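Side-chain contacts in putative dehydrogenase (Pseudomonas fluorescens, PDB 6UUG), which acts as MsuC, the methanesulfinate monooxygenase of a two-component flavin-dependent system in bacterial sulfur assimilation, and has an acyl-CoA dehydrogenase-type sequence: residues 118-122 / 123-127; 273-276 / 277-281; 384-387 / 388-391. One frame throughout, in Å; residues are numbered along the deposited sequence.

Interaction 1 of 3, residues 118-122 / 123-127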
# COMPACT_ATOMS: atom_id res chain seq x y z
N LEU A 118 -32.40 8.75 -24.28
CA LEU A 118 -31.52 9.90 -24.46
C LEU A 118 -31.17 10.19 -25.91
O LEU A 118 -30.88 11.35 -26.24
CB LEU A 118 -30.23 9.69 -23.66
CG LEU A 118 -30.37 9.70 -22.13
CD1 LEU A 118 -29.05 9.27 -21.49
CD2 LEU A 118 -30.76 11.09 -21.64
N PHE A 119 -31.19 9.17 -26.78
CA PHE A 119 -30.65 9.29 -28.14
C PHE A 119 -31.72 9.42 -29.23
O PHE A 119 -31.36 9.74 -30.37
CB PHE A 119 -29.77 8.09 -28.50
CG PHE A 119 -28.47 8.00 -27.75
CD1 PHE A 119 -28.05 9.00 -26.88
CD2 PHE A 119 -27.65 6.89 -27.93
CE1 PHE A 119 -26.84 8.89 -26.20
CE2 PHE A 119 -26.44 6.76 -27.26
CZ PHE A 119 -26.03 7.77 -26.39
N SER A 120 -33.00 9.18 -28.93
CA SER A 120 -34.01 9.12 -29.98
C SER A 120 -35.19 10.03 -29.64
O SER A 120 -35.23 10.67 -28.58
CB SER A 120 -34.50 7.67 -30.20
OG SER A 120 -35.29 7.21 -29.12
N ARG A 121 -36.16 10.08 -30.55
CA ARG A 121 -37.31 10.97 -30.46
C ARG A 121 -38.41 10.35 -29.58
O ARG A 121 -38.53 9.13 -29.51
CB ARG A 121 -37.86 11.26 -31.85
CG ARG A 121 -36.86 11.94 -32.78
CD ARG A 121 -37.38 12.03 -34.21
NE ARG A 121 -37.11 10.82 -34.98
CZ ARG A 121 -38.04 9.93 -35.32
NH1 ARG A 121 -39.30 10.12 -34.97
NH2 ARG A 121 -37.70 8.85 -36.03
N PRO A 122 -39.24 11.19 -28.94
CA PRO A 122 -40.34 10.63 -28.13
C PRO A 122 -41.23 9.65 -28.88
O PRO A 122 -41.68 8.67 -28.28
CB PRO A 122 -41.12 11.88 -27.69
CG PRO A 122 -40.09 12.98 -27.71
CD PRO A 122 -39.20 12.66 -28.89
N GLU A 123 -41.48 9.88 -30.17
CA GLU A 123 -42.29 8.94 -30.94
C GLU A 123 -41.62 7.58 -31.06
O GLU A 123 -42.28 6.60 -31.44
CB GLU A 123 -42.57 9.48 -32.34
CG GLU A 123 -42.82 10.97 -32.38
CD GLU A 123 -41.56 11.76 -32.68
OE1 GLU A 123 -41.08 11.67 -33.84
OE2 GLU A 123 -41.05 12.44 -31.76
N GLN A 124 -40.32 7.49 -30.77
CA GLN A 124 -39.62 6.22 -30.76
C GLN A 124 -39.57 5.61 -29.36
O GLN A 124 -40.00 4.47 -29.17
CB GLN A 124 -38.20 6.41 -31.30
CG GLN A 124 -38.15 6.93 -32.71
CD GLN A 124 -36.75 7.28 -33.14
OE1 GLN A 124 -36.30 8.41 -32.96
NE2 GLN A 124 -36.06 6.31 -33.72
N TRP A 125 -39.07 6.35 -28.37
CA TRP A 125 -38.84 5.71 -27.08
C TRP A 125 -40.10 5.58 -26.24
O TRP A 125 -40.20 4.65 -25.43
CB TRP A 125 -37.72 6.44 -26.31
CG TRP A 125 -37.95 7.89 -25.96
CD1 TRP A 125 -37.43 8.97 -26.60
CD2 TRP A 125 -38.69 8.41 -24.85
NE1 TRP A 125 -37.81 10.13 -25.97
CE2 TRP A 125 -38.60 9.81 -24.90
CE3 TRP A 125 -39.43 7.82 -23.82
CZ2 TRP A 125 -39.21 10.64 -23.96
CZ3 TRP A 125 -40.04 8.64 -22.88
CH2 TRP A 125 -39.93 10.04 -22.96
N GLN A 126 -41.10 6.46 -26.43
CA GLN A 126 -42.32 6.31 -25.64
C GLN A 126 -43.04 4.99 -25.95
O GLN A 126 -43.37 4.27 -24.99
CB GLN A 126 -43.24 7.53 -25.84
CG GLN A 126 -42.70 8.81 -25.22
CD GLN A 126 -43.66 9.98 -25.32
OE1 GLN A 126 -43.71 10.85 -24.44
NE2 GLN A 126 -44.44 10.02 -26.40
N PRO A 127 -43.26 4.60 -27.21
CA PRO A 127 -43.81 3.25 -27.45
C PRO A 127 -42.91 2.14 -26.93
O PRO A 127 -43.41 1.13 -26.41
CB PRO A 127 -43.94 3.19 -28.98
CG PRO A 127 -44.00 4.60 -29.42
CD PRO A 127 -43.13 5.36 -28.46
O HOH W 1 -36.58 12.98 -26.41

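Interaction 2 of 3, residues 273-276 / 277-281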
# COMPACT_ATOMS: atom_id res chain seq x y z
N GLN A 273 -19.85 -14.02 8.05
CA GLN A 273 -20.53 -15.23 8.47
C GLN A 273 -19.54 -16.36 8.67
O GLN A 273 -19.63 -17.11 9.65
CB GLN A 273 -21.60 -15.63 7.44
CG GLN A 273 -22.75 -14.64 7.31
CD GLN A 273 -23.51 -14.47 8.61
OE1 GLN A 273 -23.69 -15.42 9.37
NE2 GLN A 273 -23.96 -13.24 8.89
N TYR A 274 -18.54 -16.47 7.78
CA TYR A 274 -17.58 -17.56 7.88
C TYR A 274 -16.67 -17.38 9.09
O TYR A 274 -16.44 -18.33 9.84
CB TYR A 274 -16.77 -17.66 6.59
CG TYR A 274 -16.08 -18.99 6.44
CD1 TYR A 274 -14.84 -19.21 7.05
CD2 TYR A 274 -16.66 -20.02 5.72
CE1 TYR A 274 -14.20 -20.43 6.93
CE2 TYR A 274 -16.01 -21.26 5.60
CZ TYR A 274 -14.79 -21.45 6.21
OH TYR A 274 -14.13 -22.66 6.11
N THR A 275 -16.17 -16.15 9.32
CA THR A 275 -15.33 -15.87 10.48
C THR A 275 -16.03 -16.25 11.77
O THR A 275 -15.42 -16.85 12.67
CB THR A 275 -14.95 -14.38 10.50
OG1 THR A 275 -14.15 -14.10 9.33
CG2 THR A 275 -14.13 -14.05 11.75
N LEU A 276 -17.32 -15.92 11.88
CA LEU A 276 -18.07 -16.15 13.11
C LEU A 276 -18.56 -17.59 13.26
O LEU A 276 -18.87 -18.00 14.38
CB LEU A 276 -19.27 -15.21 13.16
CG LEU A 276 -18.92 -13.72 13.19
CD1 LEU A 276 -20.17 -12.85 13.11
CD2 LEU A 276 -18.11 -13.41 14.45
N SER A 277 -18.62 -18.36 12.17
CA SER A 277 -19.24 -19.68 12.17
C SER A 277 -18.25 -20.83 12.06
O SER A 277 -18.47 -21.88 12.67
CB SER A 277 -20.25 -19.80 11.01
OG SER A 277 -21.24 -18.78 11.08
N GLU A 278 -17.18 -20.67 11.28
CA GLU A 278 -16.36 -21.81 10.87
C GLU A 278 -14.87 -21.63 11.16
O GLU A 278 -14.15 -22.62 11.36
CB GLU A 278 -16.55 -22.07 9.37
CG GLU A 278 -17.99 -22.29 8.95
CD GLU A 278 -18.54 -23.65 9.39
OE1 GLU A 278 -17.72 -24.57 9.61
OE2 GLU A 278 -19.78 -23.78 9.52
N THR A 279 -14.38 -20.39 11.17
CA THR A 279 -12.94 -20.16 11.31
C THR A 279 -12.47 -20.54 12.71
O THR A 279 -13.13 -20.21 13.71
CB THR A 279 -12.61 -18.70 11.00
OG1 THR A 279 -13.08 -18.37 9.68
CG2 THR A 279 -11.11 -18.44 11.07
N ARG A 280 -11.34 -21.24 12.79
CA ARG A 280 -10.72 -21.58 14.05
C ARG A 280 -9.56 -20.63 14.34
O ARG A 280 -8.86 -20.19 13.42
CB ARG A 280 -10.21 -23.03 14.04
CG ARG A 280 -11.27 -24.04 13.60
CD ARG A 280 -10.67 -25.43 13.42
NE ARG A 280 -11.65 -26.41 12.96
CZ ARG A 280 -11.36 -27.65 12.60
NH1 ARG A 280 -10.11 -28.08 12.64
NH2 ARG A 280 -12.33 -28.47 12.19
N VAL A 281 -9.38 -20.30 15.62
CA VAL A 281 -8.30 -19.41 16.01
C VAL A 281 -6.96 -20.10 15.79
O VAL A 281 -6.84 -21.33 15.95
CB VAL A 281 -8.50 -18.95 17.47
CG1 VAL A 281 -7.82 -19.90 18.45
CG2 VAL A 281 -8.01 -17.51 17.66
O HOH W 2 -15.50 -19.06 14.24

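Interaction 3 of 3, residues 384-387 / 388-391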
# COMPACT_ATOMS: atom_id res chain seq x y z
N ARG A 384 -12.32 -8.67 -10.39
CA ARG A 384 -11.09 -8.58 -11.18
C ARG A 384 -11.40 -8.45 -12.66
O ARG A 384 -10.72 -7.69 -13.38
CB ARG A 384 -10.20 -9.81 -10.95
CG ARG A 384 -8.92 -9.88 -11.83
CD ARG A 384 -7.86 -8.87 -11.41
NE ARG A 384 -8.25 -7.50 -11.80
CZ ARG A 384 -7.55 -6.40 -11.54
NH1 ARG A 384 -8.05 -5.21 -11.89
NH2 ARG A 384 -6.37 -6.48 -10.94
N THR A 385 -12.37 -9.22 -13.15
CA THR A 385 -12.72 -9.20 -14.57
C THR A 385 -13.31 -7.85 -14.96
O THR A 385 -12.94 -7.25 -15.98
CB THR A 385 -13.72 -10.32 -14.88
OG1 THR A 385 -13.17 -11.59 -14.50
CG2 THR A 385 -14.06 -10.34 -16.36
N GLN A 386 -14.24 -7.35 -14.16
CA GLN A 386 -15.01 -6.18 -14.58
C GLN A 386 -14.27 -4.87 -14.38
O GLN A 386 -14.66 -3.85 -14.96
CB GLN A 386 -16.34 -6.13 -13.84
CG GLN A 386 -17.41 -7.00 -14.47
CD GLN A 386 -17.53 -6.79 -16.00
OE1 GLN A 386 -17.59 -7.75 -16.76
NE2 GLN A 386 -17.56 -5.53 -16.43
N THR A 387 -13.22 -4.84 -13.56
CA THR A 387 -12.46 -3.61 -13.37
C THR A 387 -11.45 -3.36 -14.49
O THR A 387 -10.82 -2.30 -14.48
CB THR A 387 -11.72 -3.62 -12.03
OG1 THR A 387 -10.96 -4.82 -11.92
CG2 THR A 387 -12.69 -3.54 -10.85
N LEU A 388 -11.30 -4.28 -15.45
CA LEU A 388 -10.29 -4.14 -16.50
C LEU A 388 -10.79 -3.50 -17.79
O LEU A 388 -9.97 -3.10 -18.62
CB LEU A 388 -9.72 -5.51 -16.87
CG LEU A 388 -8.99 -6.24 -15.75
CD1 LEU A 388 -8.62 -7.65 -16.21
CD2 LEU A 388 -7.77 -5.43 -15.33
N HIS A 389 -12.10 -3.42 -17.98
CA HIS A 389 -12.58 -2.94 -19.26
C HIS A 389 -12.42 -1.44 -19.44
O HIS A 389 -12.50 -0.96 -20.58
CB HIS A 389 -14.04 -3.38 -19.45
CG HIS A 389 -14.19 -4.86 -19.63
ND1 HIS A 389 -14.20 -5.46 -20.87
CD2 HIS A 389 -14.30 -5.86 -18.73
CE1 HIS A 389 -14.33 -6.77 -20.72
NE2 HIS A 389 -14.39 -7.03 -19.43
N ASP A 390 -12.13 -0.70 -18.37
CA ASP A 390 -11.83 0.73 -18.43
C ASP A 390 -10.61 0.91 -17.54
O ASP A 390 -10.73 0.88 -16.30
CB ASP A 390 -13.03 1.56 -17.97
CG ASP A 390 -12.70 3.01 -17.63
OD1 ASP A 390 -11.71 3.59 -18.13
OD2 ASP A 390 -13.47 3.59 -16.83
N PRO A 391 -9.41 1.06 -18.11
CA PRO A 391 -8.18 0.94 -17.30
C PRO A 391 -8.06 2.02 -16.23
O PRO A 391 -8.14 3.22 -16.50
CB PRO A 391 -7.06 1.04 -18.35
CG PRO A 391 -7.70 1.50 -19.61
CD PRO A 391 -9.13 1.10 -19.56
O HOH W 3 -13.81 -1.12 -15.56

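Interaction 1 of 3, residues 118-122 / 123-127
E123 turns back on R121: its OE1 lies 2.6 Å from R121 NH1, a salt bridge that is short but bent at the hydrogen. The oxygen sits at the edge of the guanidinium, in its plane, while the nitrogen approaches E123 from above the carboxylate plane. Next along, Q124 reaches the same arginine from another direction. Its OE1 takes the backbone N of R121 at 2.9 Å in a nearly straight bond (169°) and lies over one guanidinium face, the amide stacked on that group with planes 17° apart. Q124 NE2 is held separately by the carbonyls of S231 and L233. R121 is the N-cap residue of helix 122-135, in the acyl-CoA dehydrogenase-type N-terminal domain: it stands just before the helix, and its carbonyl O accepts Q124 N at 2.7 Å and W125 N at 3.1 Å. W125 carries its indole at chi1 61°, between its own backbone N and carbonyl carbon, which swings the five-membered ring over P122. P122 CA stands 3.7 Å from that ring's centroid in a CH-pi contact, and a water accepts from W125 NE1 at 3.1 Å. Q126 N closes the next turn on P122 O at 2.9 Å, while its OE1 reaches out to the hydroxyl of Y78.

Interaction 2 of 3, residues 273-276 / 277-281
E278 CB sits over the centre of the Y274 ring, 3.7 Å from the centroid and 14° off the normal, a CH-pi contact in which the two side chains cross at nearly a right angle. T279 takes the rim: its OG1 is 3.3 Å from Y274 CD1, near the ring plane. With chi1 at -162°, Y274 CG lies beside the carbonyl carbon, and the ring stands out from the helix with one face toward E278. Backbone bonds hold E278 over the ring and T279 beside it. Y274 O accepts E278 N at 2.8 Å and T279 N at 3.2 Å, with S277 N a further donor well above the carbonyl plane. One turn back, S277 OG donates to Q273 O at 2.7 Å, so the hydroxyl is spent on the helix's own backbone. A water gives a hydrogen to both T275 O and T279 O, 2.7 Å each, bridging the last turn to the departing chain. Together these bonds finish helix 247-277, a long helix of the acyl-CoA dehydrogenase-type C-terminal helical domain; E278 is the first residue to leave helical angles. T279 OG1 is bonded to T365 O, and Y274 packs on T365 of helix 362-365, while T275 and L276 meet L404 of the second subunit.

Interaction 3 of 3, residues 384-387 / 388-391
This is a buried local contact at the C-terminal end of helix 378-386, in the acyl-CoA dehydrogenase-type C-terminal domain, where L388 folds back on the last helical turn before the chain enters helix 392-405. The backbone evidence for the turn is thin: L388 N reaches T385 O at 3.4 Å, a weak bond, although a straight one (164°). Side chains supply more of the contact. L388 CD2 lies over one face of the R384 guanidinium, 3.5 Å from R384 NH1, and L388 CG comes 3.3 Å from R384 O, so the leucine covers both the side chain and the carbonyl of the arginine. The two side chains cross at about a right angle. R384 curls to meet it through bends at chi2 and chi3, and NH1 donates to T387 OG1 at 2.9 Å; T387 OG1 is also bonded to L383 O. The R384 side chain packs on F362 of the third subunit. Beyond the turn, D390 OD2 makes a salt bridge with K347 of helix 333-360. H389 N, buried here, has no hydrogen-bond partner. The neighbouring amide is served by solvent instead: a water accepts weakly from D390 N and donates to Q386 O at 2.9 Å.

The three contacts come in series along the chain, each at a helix boundary: interaction 1 where helix 100-119 gives way to helix 122-135, interaction 2 at the end of helix 247-277, interaction 3 between helices 378-386 and 392-405. Interactions 1 and 2 have centres about 53 Å apart, on opposite sides of the chain's centre; interaction 3 is about 32 Å from the first and 31 Å from the second, centre to centre. Helix 247-277 connects all three regions: F119 packs on its R248, Q386 on its F256, and interaction 2 ends it. The contacts thus shape separate helix ends and turns rather than one common site, and interactions 2 and 3 lie where different neighbouring subunits of the four-chain assembly pack.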